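Local atomic coordinates of anabena Tic22 (Anabaena sp., PDB entry 4EV1), a protein that belongs to the Tic22-like family and probably acts as a chaperone in protein transport, apparently connected with thylakoids. Residues A[133-139]-A[183-189]; A[157-163]-A[206-212]. All blocks are in the same frame, centred on the assembly; numbering follows the deposited sequence.

Interaction 1 (A[133-139]-A[183-189]); sequences VPMFAVR and DIQVLDI
The apolar centre of this antiparallel beta ladder, a pairing 44 residues apart in sequence and so no hairpin, lies on two faces. Phe136 (m) sets CB 3.6 Å from Ile184 CG2; with Val186 they seat helices 165-175 and 110-121 of this Tic22-like protein. On the other face Ala137 CB meets Leu187 CD1 at 3.8 Å, and Met135 (m, t, p) brings SD 3.4 Å from Ile189 CD1. Residues 134-139 and 183-188 are extended; after the N-cap Asp188, Ile189 already turns into helix 189-198. The strand axes approach to 4.2 Å, 143° between their N-to-C directions. From Pro134-Asp188 to Arg139-Asp183 the register holds through Met135 N to Leu187 O 2.9 Å, Gln185 N to Ala137 O 2.7 Å and Arg139 N to Asp183 O 2.7 Å. Gln185 CD lies over one guanidinium face, 3.5 Å from Arg139 NH1, while Gln185 OE1 bonds Tyr146 OH; a bidentate salt bridge closes the ladder: Arg139 NE to Asp183 OD1 3.1 Å, Arg139 NH2 to Asp183 OD2 3.0 Å.

Interaction 2 (A[157-163]-A[206-212]); sequences QVVPLFL and QVVLVPS
Strands 157-162 and 207-210 run parallel, closest approach of their axes 4.7 Å and 32° between their directions, with Val159 opposite Val207, Pro160 opposite Val208, Leu161 opposite Leu209 and Phe162 opposite Val210. Bonds alternate in direction: Val159 N to Gln206 O 3.0 Å, Val208 N to Val159 O 3.2 Å, Leu161 N to Val208 O 2.8 Å, Val210 N to Leu161 O 2.9 Å and Leu163 N to Val210 O 2.9 Å. These are two of the three strands of a mixed sheet in which 156-162 is central, flanked on its other edge by antiparallel strand 149-151; the connection runs through helix 165-175, strand 183-188 and helix 189-198. On one face Leu161 (m, t) places CD1 3.4 Å from Val207 CG1. On the other, Pro160 CB approaches Val210 CG2 at 3.9 Å and Phe162 CD1 lies 3.7 Å from Val210 CB, with helix 165-175 covering Pro160 and Phe162. Beyond the strand, Ser212 (chi1 p) N-caps helix 213-220 through OG to Ser215 N.

Interactions 1 and 2 cross along the chain, their segments alternating, and their centres lie about 10 Å apart. Strands 134-139 and 156-162 meet where Phe136 N approaches Phe162 O at 2.8 Å, a probable hydrogen bond. Met135 ties the apolar faces together, its CE lying 3.3 Å from Leu163 CD2 and 3.5 Å from Leu209 CD2. Helix 165-175 packs on both, touching Phe136 and Val138 in interaction 1 and Pro160 and Phe162 in interaction 2. Both contacts are partly buried. The antiparallel pair buries more surface (779 against 636 Å²) and adds the Arg139-Asp183 salt bridge at a partly exposed end; the parallel pair has five backbone hydrogen bonds against seven, with apolar side-chain contacts and no salt bridge.

Interaction 1 (A[133-139]-A[183-189])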
ATOM      1  N   VAL A 133      -4.078  -2.679   4.587  1.00 32.07           N
ATOM      2  CA  VAL A 133      -3.424  -1.366   4.573  1.00 29.96           C
ATOM      3  C   VAL A 133      -4.524  -0.324   4.521  1.00 29.04           C
ATOM      4  O   VAL A 133      -5.318  -0.340   3.605  1.00 28.22           O
ATOM      5  CB  VAL A 133      -2.564  -1.187   3.324  1.00 28.45           C
ATOM      6  CG1 VAL A 133      -1.861   0.175   3.319  1.00 26.42           C
ATOM      7  CG2 VAL A 133      -1.493  -2.324   3.230  1.00 29.70           C
ATOM      8  N   PRO A 134      -4.598   0.570   5.516  1.00 28.62           N
ATOM      9  CA  PRO A 134      -5.694   1.538   5.428  1.00 28.96           C
ATOM     10  C   PRO A 134      -5.422   2.630   4.397  1.00 28.45           C
ATOM     11  O   PRO A 134      -4.269   2.821   3.964  1.00 24.18           O
ATOM     12  CB  PRO A 134      -5.760   2.151   6.835  1.00 29.79           C
ATOM     13  CG  PRO A 134      -4.441   1.910   7.428  1.00 30.88           C
ATOM     14  CD  PRO A 134      -3.828   0.692   6.759  1.00 28.80           C
ATOM     15  N   MET A 135      -6.507   3.258   3.962  1.00 28.99           N
ATOM     16  CA  MET A 135      -6.469   4.476   3.148  1.00 30.02           C
ATOM     17  C   MET A 135      -7.533   5.450   3.692  1.00 30.17           C
ATOM     18  O   MET A 135      -8.506   5.043   4.343  1.00 31.00           O
ATOM     19  CB  MET A 135      -6.745   4.149   1.691  1.00 30.37           C
ATOM     20  CG  MET A 135      -5.806   3.102   1.088  1.00 33.85           C
ATOM     21  SD  MET A 135      -6.001   2.932  -0.703  1.00 42.16           S
ATOM     22  CE  MET A 135      -5.049   4.282  -1.261  1.00 34.21           C
ATOM     23  N   PHE A 136      -7.369   6.728   3.402  1.00 29.51           N
ATOM     24  CA  PHE A 136      -8.188   7.736   4.014  1.00 29.47           C
ATOM     25  C   PHE A 136      -8.718   8.632   2.945  1.00 29.93           C
ATOM     26  O   PHE A 136      -7.941   9.113   2.125  1.00 29.38           O
ATOM     27  CB  PHE A 136      -7.381   8.525   5.032  1.00 29.25           C
ATOM     28  CG  PHE A 136      -6.655   7.648   6.013  1.00 29.35           C
ATOM     29  CD1 PHE A 136      -5.371   7.213   5.750  1.00 29.28           C
ATOM     30  CD2 PHE A 136      -7.272   7.224   7.183  1.00 30.87           C
ATOM     31  CE1 PHE A 136      -4.698   6.390   6.641  1.00 29.28           C
ATOM     32  CE2 PHE A 136      -6.597   6.412   8.087  1.00 32.96           C
ATOM     33  CZ  PHE A 136      -5.302   5.996   7.806  1.00 30.66           C
ATOM     34  N   ALA A 137     -10.043   8.863   2.961  1.00 29.79           N
ATOM     35  CA  ALA A 137     -10.653   9.684   1.926  1.00 30.19           C
ATOM     36  C   ALA A 137     -11.532  10.712   2.605  1.00 31.39           C
ATOM     37  O   ALA A 137     -12.313  10.375   3.523  1.00 31.55           O
ATOM     38  CB  ALA A 137     -11.467   8.812   0.951  1.00 30.51           C
ATOM     39  N   VAL A 138     -11.391  11.961   2.173  1.00 31.61           N
ATOM     40  CA  VAL A 138     -12.157  13.054   2.752  1.00 32.58           C
ATOM     41  C   VAL A 138     -13.526  13.161   2.098  1.00 33.77           C
ATOM     42  O   VAL A 138     -13.639  13.089   0.884  1.00 32.55           O
ATOM     43  CB  VAL A 138     -11.403  14.367   2.628  1.00 32.42           C
ATOM     44  CG1 VAL A 138     -12.273  15.579   3.098  1.00 33.20           C
ATOM     45  CG2 VAL A 138     -10.126  14.245   3.437  1.00 33.56           C
ATOM     46  N   ARG A 139     -14.555  13.325   2.920  1.00 35.29           N
ATOM     47  CA  ARG A 139     -15.920  13.433   2.401  1.00 37.59           C
ATOM     48  C   ARG A 139     -16.501  14.723   2.875  1.00 38.23           C
ATOM     49  O   ARG A 139     -16.146  15.205   3.952  1.00 39.24           O
ATOM     50  CB  ARG A 139     -16.798  12.305   2.912  1.00 38.37           C
ATOM     51  CG  ARG A 139     -16.285  10.912   2.633  1.00 38.52           C
ATOM     52  CD  ARG A 139     -17.306   9.898   3.078  1.00 39.49           C
ATOM     53  NE  ARG A 139     -17.336   9.731   4.524  1.00 41.74           N
ATOM     54  CZ  ARG A 139     -17.899   8.700   5.151  1.00 43.54           C
ATOM     55  NH1 ARG A 139     -18.490   7.725   4.467  1.00 42.35           N
ATOM     56  NH2 ARG A 139     -17.857   8.639   6.479  1.00 45.15           N
ATOM     57  N   ASP A 183     -15.678  14.873   6.919  1.00 40.74           N
ATOM     58  CA  ASP A 183     -14.939  13.895   7.691  1.00 39.36           C
ATOM     59  C   ASP A 183     -14.001  13.073   6.823  1.00 37.94           C
ATOM     60  O   ASP A 183     -13.987  13.212   5.591  1.00 36.44           O
ATOM     61  CB  ASP A 183     -15.889  12.986   8.468  1.00 39.29           C
ATOM     62  CG  ASP A 183     -16.538  11.932   7.609  1.00 40.80           C
ATOM     63  OD1 ASP A 183     -16.568  12.071   6.373  1.00 42.22           O
ATOM     64  OD2 ASP A 183     -17.039  10.939   8.176  1.00 43.00           O
ATOM     65  N   ILE A 184     -13.226  12.224   7.488  1.00 37.00           N
ATOM     66  CA  ILE A 184     -12.348  11.286   6.796  1.00 35.68           C
ATOM     67  C   ILE A 184     -12.947   9.889   6.910  1.00 35.93           C
ATOM     68  O   ILE A 184     -13.162   9.418   8.014  1.00 36.30           O
ATOM     69  CB  ILE A 184     -10.948  11.273   7.421  1.00 35.63           C
ATOM     70  CG1 ILE A 184     -10.362  12.686   7.452  1.00 35.17           C
ATOM     71  CG2 ILE A 184     -10.033  10.299   6.630  1.00 32.50           C
ATOM     72  CD1 ILE A 184      -9.002  12.799   8.182  1.00 35.60           C
ATOM     73  N   GLN A 185     -13.194   9.230   5.775  1.00 35.73           N
ATOM     74  CA  GLN A 185     -13.577   7.816   5.752  1.00 36.02           C
ATOM     75  C   GLN A 185     -12.360   6.884   5.749  1.00 35.11           C
ATOM     76  O   GLN A 185     -11.403   7.072   4.984  1.00 32.13           O
ATOM     77  CB  GLN A 185     -14.404   7.490   4.514  1.00 36.60           C
ATOM     78  CG  GLN A 185     -15.134   6.163   4.583  1.00 38.35           C
ATOM     79  CD  GLN A 185     -15.826   5.789   3.289  1.00 41.03           C
ATOM     80  OE1 GLN A 185     -15.589   6.387   2.247  1.00 45.07           O
ATOM     81  NE2 GLN A 185     -16.700   4.791   3.352  1.00 44.32           N
ATOM     82  N   VAL A 186     -12.428   5.864   6.602  1.00 34.55           N
ATOM     83  CA  VAL A 186     -11.430   4.814   6.595  1.00 34.44           C
ATOM     84  C   VAL A 186     -11.785   3.752   5.543  1.00 34.00           C
ATOM     85  O   VAL A 186     -12.897   3.196   5.522  1.00 34.58           O
ATOM     86  CB  VAL A 186     -11.267   4.179   7.960  1.00 34.71           C
ATOM     87  CG1 VAL A 186     -10.192   3.102   7.890  1.00 33.87           C
ATOM     88  CG2 VAL A 186     -10.885   5.242   8.930  1.00 36.87           C
ATOM     89  N   LEU A 187     -10.844   3.530   4.630  1.00 31.94           N
ATOM     90  CA  LEU A 187     -10.958   2.514   3.597  1.00 31.91           C
ATOM     91  C   LEU A 187      -9.773   1.558   3.769  1.00 31.50           C
ATOM     92  O   LEU A 187      -8.931   1.752   4.629  1.00 28.47           O
ATOM     93  CB  LEU A 187     -10.899   3.148   2.204  1.00 31.21           C
ATOM     94  CG  LEU A 187     -11.993   4.181   1.879  1.00 33.76           C
ATOM     95  CD1 LEU A 187     -11.597   5.051   0.701  1.00 33.26           C
ATOM     96  CD2 LEU A 187     -13.343   3.477   1.636  1.00 36.36           C
ATOM     97  N   ASP A 188      -9.737   0.520   2.967  1.00 32.64           N
ATOM     98  CA  ASP A 188      -8.532  -0.282   2.843  1.00 33.76           C
ATOM     99  C   ASP A 188      -8.274  -0.643   1.404  1.00 32.18           C
ATOM    100  O   ASP A 188      -9.183  -0.628   0.579  1.00 32.46           O
ATOM    101  CB  ASP A 188      -8.555  -1.518   3.741  1.00 35.14           C
ATOM    102  CG  ASP A 188      -9.602  -2.481   3.365  1.00 38.58           C
ATOM    103  OD1 ASP A 188      -9.610  -2.911   2.212  1.00 44.34           O
ATOM    104  OD2 ASP A 188     -10.415  -2.856   4.240  1.00 47.93           O
ATOM    105  N   ILE A 189      -7.010  -0.919   1.113  1.00 30.79           N
ATOM    106  CA  ILE A 189      -6.562  -1.112  -0.262  1.00 31.21           C
ATOM    107  C   ILE A 189      -7.240  -2.272  -0.984  1.00 30.28           C
ATOM    108  O   ILE A 189      -7.499  -2.192  -2.182  1.00 29.79           O
ATOM    109  CB  ILE A 189      -5.030  -1.278  -0.331  1.00 31.27           C
ATOM    110  CG1 ILE A 189      -4.549  -1.188  -1.772  1.00 35.23           C
ATOM    111  CG2 ILE A 189      -4.596  -2.602   0.251  1.00 33.56           C
ATOM    112  CD1 ILE A 189      -4.654   0.215  -2.294  1.00 40.81           C
TER

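Interaction 2 (A[157-163]-A[206-212])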
ATOM      1  N   GLN A 157      -9.605  17.407 -12.340  1.00 54.20           N
ATOM      2  CA  GLN A 157      -9.738  17.047 -10.925  1.00 51.09           C
ATOM      3  C   GLN A 157      -9.446  15.559 -10.667  1.00 47.34           C
ATOM      4  O   GLN A 157      -9.660  14.711 -11.538  1.00 47.05           O
ATOM      5  CB  GLN A 157     -11.140  17.378 -10.403  1.00 51.43           C
ATOM      6  CG  GLN A 157     -12.277  16.572 -11.039  1.00 53.17           C
ATOM      7  CD  GLN A 157     -13.666  16.936 -10.484  1.00 54.05           C
ATOM      8  OE1 GLN A 157     -14.498  16.059 -10.243  1.00 54.30           O
ATOM      9  NE2 GLN A 157     -13.908  18.225 -10.271  1.00 54.42           N
ATOM     10  N   VAL A 158      -8.978  15.272  -9.449  1.00 43.14           N
ATOM     11  CA  VAL A 158      -8.808  13.900  -8.958  1.00 39.70           C
ATOM     12  C   VAL A 158      -9.450  13.750  -7.584  1.00 37.83           C
ATOM     13  O   VAL A 158      -9.632  14.741  -6.853  1.00 37.50           O
ATOM     14  CB  VAL A 158      -7.317  13.505  -8.920  1.00 39.45           C
ATOM     15  CG1 VAL A 158      -6.701  13.627 -10.327  1.00 39.35           C
ATOM     16  CG2 VAL A 158      -6.564  14.356  -7.927  1.00 37.52           C
ATOM     17  N   VAL A 159      -9.829  12.517  -7.251  1.00 34.87           N
ATOM     18  CA  VAL A 159     -10.307  12.163  -5.926  1.00 33.63           C
ATOM     19  C   VAL A 159      -9.176  11.378  -5.219  1.00 32.07           C
ATOM     20  O   VAL A 159      -8.933  10.208  -5.545  1.00 31.69           O
ATOM     21  CB  VAL A 159     -11.567  11.306  -5.966  1.00 33.91           C
ATOM     22  CG1 VAL A 159     -11.923  10.874  -4.566  1.00 32.15           C
ATOM     23  CG2 VAL A 159     -12.781  12.091  -6.623  1.00 34.47           C
ATOM     24  N   PRO A 160      -8.483  12.012  -4.263  1.00 31.04           N
ATOM     25  CA  PRO A 160      -7.288  11.394  -3.691  1.00 30.45           C
ATOM     26  C   PRO A 160      -7.585  10.432  -2.565  1.00 29.19           C
ATOM     27  O   PRO A 160      -8.238  10.817  -1.615  1.00 30.62           O
ATOM     28  CB  PRO A 160      -6.533  12.590  -3.128  1.00 30.52           C
ATOM     29  CG  PRO A 160      -7.590  13.516  -2.726  1.00 31.42           C
ATOM     30  CD  PRO A 160      -8.685  13.369  -3.731  1.00 32.00           C
ATOM     31  N   LEU A 161      -7.051   9.213  -2.640  1.00 28.54           N
ATOM     32  CA  LEU A 161      -7.069   8.283  -1.528  1.00 26.93           C
ATOM     33  C   LEU A 161      -5.663   8.222  -0.854  1.00 26.14           C
ATOM     34  O   LEU A 161      -4.661   7.788  -1.443  1.00 25.94           O
ATOM     35  CB  LEU A 161      -7.535   6.917  -1.982  1.00 27.24           C
ATOM     36  CG  LEU A 161      -8.777   6.858  -2.877  1.00 27.60           C
ATOM     37  CD1 LEU A 161      -9.060   5.421  -3.342  1.00 30.69           C
ATOM     38  CD2 LEU A 161      -9.954   7.435  -2.154  1.00 23.35           C
ATOM     39  N   PHE A 162      -5.595   8.684   0.386  1.00 25.77           N
ATOM     40  CA  PHE A 162      -4.317   8.847   1.054  1.00 25.72           C
ATOM     41  C   PHE A 162      -3.927   7.605   1.808  1.00 25.90           C
ATOM     42  O   PHE A 162      -4.733   7.025   2.555  1.00 26.23           O
ATOM     43  CB  PHE A 162      -4.357  10.030   2.014  1.00 25.99           C
ATOM     44  CG  PHE A 162      -4.695  11.345   1.337  1.00 26.68           C
ATOM     45  CD1 PHE A 162      -3.717  12.057   0.626  1.00 30.38           C
ATOM     46  CD2 PHE A 162      -5.980  11.843   1.376  1.00 28.58           C
ATOM     47  CE1 PHE A 162      -4.036  13.265  -0.009  1.00 31.97           C
ATOM     48  CE2 PHE A 162      -6.302  13.047   0.762  1.00 29.31           C
ATOM     49  CZ  PHE A 162      -5.343  13.756   0.072  1.00 31.02           C
ATOM     50  N   LEU A 163      -2.669   7.226   1.665  1.00 26.31           N
ATOM     51  CA  LEU A 163      -2.114   6.153   2.484  1.00 27.19           C
ATOM     52  C   LEU A 163      -1.721   6.682   3.875  1.00 28.00           C
ATOM     53  O   LEU A 163      -1.494   5.892   4.817  1.00 29.38           O
ATOM     54  CB  LEU A 163      -0.913   5.516   1.801  1.00 26.45           C
ATOM     55  CG  LEU A 163      -1.122   4.417   0.752  1.00 28.80           C
ATOM     56  CD1 LEU A 163      -1.808   3.167   1.390  1.00 30.10           C
ATOM     57  CD2 LEU A 163      -1.872   4.892  -0.479  1.00 30.52           C
ATOM     58  N   GLN A 206     -10.965   9.222 -12.007  1.00 38.44           N
ATOM     59  CA  GLN A 206     -10.386  10.327 -11.231  1.00 38.44           C
ATOM     60  C   GLN A 206      -9.624   9.871  -9.975  1.00 37.39           C
ATOM     61  O   GLN A 206      -8.909  10.676  -9.372  1.00 36.80           O
ATOM     62  CB  GLN A 206     -11.473  11.291 -10.756  1.00 39.80           C
ATOM     63  CG  GLN A 206     -12.255  11.953 -11.875  1.00 42.82           C
ATOM     64  CD  GLN A 206     -13.505  12.608 -11.345  1.00 47.55           C
ATOM     65  OE1 GLN A 206     -13.461  13.354 -10.354  1.00 50.18           O
ATOM     66  NE2 GLN A 206     -14.631  12.326 -11.990  1.00 48.97           N
ATOM     67  N   VAL A 207      -9.767   8.784  -9.474  1.00 36.27           N
ATOM     68  CA  VAL A 207      -9.196   8.240  -8.258  1.00 35.64           C
ATOM     69  C   VAL A 207      -7.701   8.091  -8.445  1.00 34.82           C
ATOM     70  O   VAL A 207      -7.236   7.589  -9.478  1.00 34.29           O
ATOM     71  CB  VAL A 207      -9.812   6.879  -7.885  1.00 25.57           C
ATOM     72  CG1 VAL A 207      -9.103   6.286  -6.677  1.00 25.01           C
ATOM     73  CG2 VAL A 207     -11.303   7.024  -7.619  1.00 26.07           C
ATOM     74  N   VAL A 208      -7.022   8.598  -7.513  1.00 33.66           N
ATOM     75  CA  VAL A 208      -5.576   8.458  -7.437  1.00 32.40           C
ATOM     76  C   VAL A 208      -5.187   8.041  -6.026  1.00 31.67           C
ATOM     77  O   VAL A 208      -5.854   8.401  -5.034  1.00 30.61           O
ATOM     78  CB  VAL A 208      -4.848   9.762  -7.810  1.00 24.73           C
ATOM     79  CG1 VAL A 208      -5.118  10.127  -9.262  1.00 25.23           C
ATOM     80  CG2 VAL A 208      -5.270  10.891  -6.883  1.00 24.90           C
ATOM     81  N   LEU A 209      -4.120   7.254  -5.939  1.00 31.22           N
ATOM     82  CA  LEU A 209      -3.565   6.840  -4.656  1.00 31.49           C
ATOM     83  C   LEU A 209      -2.392   7.732  -4.322  1.00 30.63           C
ATOM     84  O   LEU A 209      -1.511   7.900  -5.140  1.00 31.08           O
ATOM     85  CB  LEU A 209      -3.061   5.393  -4.707  1.00 31.79           C
ATOM     86  CG  LEU A 209      -4.202   4.378  -4.685  1.00 33.88           C
ATOM     87  CD1 LEU A 209      -4.852   4.267  -6.028  1.00 37.97           C
ATOM     88  CD2 LEU A 209      -3.662   3.025  -4.195  1.00 34.85           C
ATOM     89  N   VAL A 210      -2.388   8.290  -3.116  1.00 29.34           N
ATOM     90  CA  VAL A 210      -1.344   9.221  -2.705  1.00 28.33           C
ATOM     91  C   VAL A 210      -0.525   8.537  -1.590  1.00 27.24           C
ATOM     92  O   VAL A 210      -1.028   8.306  -0.484  1.00 26.70           O
ATOM     93  CB  VAL A 210      -1.937  10.569  -2.209  1.00 28.41           C
ATOM     94  CG1 VAL A 210      -0.833  11.518  -1.800  1.00 26.53           C
ATOM     95  CG2 VAL A 210      -2.834  11.233  -3.310  1.00 29.37           C
ATOM     96  N   PRO A 211       0.728   8.157  -1.890  1.00 27.04           N
ATOM     97  CA  PRO A 211       1.518   7.558  -0.826  1.00 26.25           C
ATOM     98  C   PRO A 211       1.955   8.536   0.267  1.00 25.36           C
ATOM     99  O   PRO A 211       1.679   9.713   0.216  1.00 26.74           O
ATOM    100  CB  PRO A 211       2.714   7.012  -1.571  1.00 25.82           C
ATOM    101  CG  PRO A 211       2.889   7.972  -2.719  1.00 27.97           C
ATOM    102  CD  PRO A 211       1.522   8.405  -3.108  1.00 26.99           C
ATOM    103  N   SER A 212       2.631   8.018   1.274  1.00 25.09           N
ATOM    104  CA  SER A 212       2.964   8.773   2.465  1.00 24.94           C
ATOM    105  C   SER A 212       3.957   9.892   2.140  1.00 25.77           C
ATOM    106  O   SER A 212       4.574   9.858   1.080  1.00 25.16           O
ATOM    107  CB  SER A 212       3.644   7.836   3.432  1.00 25.41           C
ATOM    108  OG  SER A 212       4.936   7.474   2.896  1.00 25.46           O
TER